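Bifunctional protein PutA (Bdellovibrio bacteriovorus, PDB 5UR2) probably couples two steps of proline breakdown, a flavin-dependent proline dehydrogenase activity and the NAD-dependent oxidation of glutamate semialdehyde to glutamate. Local coordinates at residues M385-P388 with I389-T392. Numbering follows the deposited sequence.
Sequences MAEP and IKKT
Lys390 reaches back over the first turn of helix 387-395, and its ammonium group meets Glu387 in a salt bridge, NZ to OE2 3.1 Å, the oxygen being approached nearly along its C-O axis. The same NZ makes a weak hydrogen bond to Met385 O at 3.0 Å. With CG anti to the backbone N (chi1 -156°) and a single bend at chi3, the long chain can carry its charge back past the helix start. Beyond the turn, NZ also hydrogen-bonds Leu382 O and forms a salt bridge with Glu402, so this buried ammonium is well satisfied; its two carboxylate neighbours would be expected to keep it protonated. Leu382 ends strand 379-382 and Glu402 lies in strand 400-406, so one lysine ties together all three elements of a beta-alpha-beta unit in the proline dehydrogenase barrel. Ala386 is the N-cap: its O accepts the hydrogen bond from Lys390 N at 2.8 Å, the first i to i+4 bond of the helix, and its small CB lies 4.2 Å from Ile389 CD1, an apolar contact; both side chains also touch Met381. Proline suits position 388, in the first turn, where a backbone N-H is not needed for the helical bonds. Pro388 O takes two donors from Thr392, a weak bond from N and a shorter one from OG1 (2.9 Å), while Gln24 also hydrogen-bonds that hydroxyl. Lys391 NZ forms a salt bridge with Asp395.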
ATOM      1  N   MET B 385      39.189 -32.658  18.278  1.00 33.85           N
ATOM      2  CA  MET B 385      38.820 -31.449  19.004  1.00 34.59           C
ATOM      3  C   MET B 385      39.564 -31.396  20.328  1.00 38.02           C
ATOM      4  O   MET B 385      39.777 -32.427  20.970  1.00 36.66           O
ATOM      5  CB  MET B 385      37.311 -31.394  19.282  1.00 30.78           C
ATOM      6  CG  MET B 385      36.471 -30.941  18.128  1.00 42.14           C
ATOM      7  SD  MET B 385      36.928 -29.277  17.634  1.00 45.36           S
ATOM      8  CE  MET B 385      36.429 -28.408  19.087  1.00 37.57           C
ATOM      9  N   ALA B 386      39.968 -30.189  20.728  1.00 41.23           N
ATOM     10  CA  ALA B 386      40.433 -29.935  22.095  1.00 39.93           C
ATOM     11  C   ALA B 386      41.611 -30.825  22.473  1.00 36.59           C
ATOM     12  O   ALA B 386      41.697 -31.325  23.596  1.00 40.08           O
ATOM     13  CB  ALA B 386      39.295 -30.110  23.107  1.00 39.61           C
ATOM     14  N   GLU B 387      42.532 -31.017  21.530  1.00 43.34           N
ATOM     15  CA  GLU B 387      43.733 -31.820  21.779  1.00 43.99           C
ATOM     16  C   GLU B 387      44.478 -31.455  23.061  1.00 40.75           C
ATOM     17  O   GLU B 387      44.854 -32.374  23.812  1.00 42.86           O
ATOM     18  CB  GLU B 387      44.662 -31.714  20.560  1.00 52.10           C
ATOM     19  CG  GLU B 387      44.244 -32.623  19.424  1.00 59.40           C
ATOM     20  CD  GLU B 387      43.962 -34.030  19.905  1.00 64.47           C
ATOM     21  OE1 GLU B 387      44.872 -34.613  20.540  1.00 68.80           O
ATOM     22  OE2 GLU B 387      42.832 -34.536  19.673  1.00 61.33           O
ATOM     23  N   PRO B 388      44.742 -30.181  23.372  1.00 36.93           N
ATOM     24  CA  PRO B 388      45.477 -29.904  24.618  1.00 40.26           C
ATOM     25  C   PRO B 388      44.694 -30.285  25.860  1.00 39.34           C
ATOM     26  O   PRO B 388      45.283 -30.758  26.841  1.00 47.88           O
ATOM     27  CB  PRO B 388      45.726 -28.388  24.556  1.00 42.51           C
ATOM     28  CG  PRO B 388      45.448 -27.992  23.159  1.00 45.80           C
ATOM     29  CD  PRO B 388      44.408 -28.937  22.660  1.00 39.34           C
ATOM     30  N   ILE B 389      43.374 -30.097  25.836  1.00 39.10           N
ATOM     31  CA  ILE B 389      42.540 -30.451  26.984  1.00 38.51           C
ATOM     32  C   ILE B 389      42.414 -31.962  27.116  1.00 36.80           C
ATOM     33  O   ILE B 389      42.566 -32.518  28.210  1.00 34.01           O
ATOM     34  CB  ILE B 389      41.167 -29.777  26.857  1.00 30.35           C
ATOM     35  CG1 ILE B 389      41.378 -28.316  26.452  1.00 41.84           C
ATOM     36  CG2 ILE B 389      40.433 -29.892  28.162  1.00 27.69           C
ATOM     37  CD1 ILE B 389      40.116 -27.506  26.286  1.00 47.44           C
ATOM     38  N   LYS B 390      42.124 -32.640  25.998  1.00 40.05           N
ATOM     39  CA  LYS B 390      42.032 -34.100  25.953  1.00 38.90           C
ATOM     40  C   LYS B 390      43.254 -34.770  26.575  1.00 44.07           C
ATOM     41  O   LYS B 390      43.132 -35.660  27.430  1.00 43.22           O
ATOM     42  CB  LYS B 390      41.884 -34.539  24.492  1.00 42.77           C
ATOM     43  CG  LYS B 390      41.227 -35.888  24.245  1.00 39.70           C
ATOM     44  CD  LYS B 390      41.140 -36.150  22.736  1.00 36.68           C
ATOM     45  CE  LYS B 390      40.033 -35.320  22.066  1.00 37.91           C
ATOM     46  NZ  LYS B 390      40.001 -35.433  20.566  1.00 26.94           N
ATOM     47  N   LYS B 391      44.447 -34.364  26.133  1.00 43.70           N
ATOM     48  CA  LYS B 391      45.669 -34.977  26.640  1.00 38.68           C
ATOM     49  C   LYS B 391      45.812 -34.751  28.139  1.00 33.54           C
ATOM     50  O   LYS B 391      46.212 -35.660  28.874  1.00 33.08           O
ATOM     51  CB  LYS B 391      46.874 -34.413  25.886  1.00 31.13           C
ATOM     52  CG  LYS B 391      48.225 -34.789  26.461  1.00 42.62           C
ATOM     53  CD  LYS B 391      48.681 -36.157  26.011  1.00 48.67           C
ATOM     54  CE  LYS B 391      50.196 -36.295  26.168  1.00 51.05           C
ATOM     55  NZ  LYS B 391      50.666 -35.784  27.490  1.00 51.39           N
ATOM     56  N   THR B 392      45.462 -33.547  28.609  1.00 36.85           N
ATOM     57  CA  THR B 392      45.560 -33.236  30.034  1.00 42.32           C
ATOM     58  C   THR B 392      44.650 -34.137  30.865  1.00 38.69           C
ATOM     59  O   THR B 392      45.073 -34.671  31.896  1.00 37.36           O
ATOM     60  CB  THR B 392      45.229 -31.759  30.269  1.00 44.16           C
ATOM     61  OG1 THR B 392      46.213 -30.936  29.631  1.00 41.65           O
ATOM     62  CG2 THR B 392      45.214 -31.439  31.758  1.00 45.39           C
TER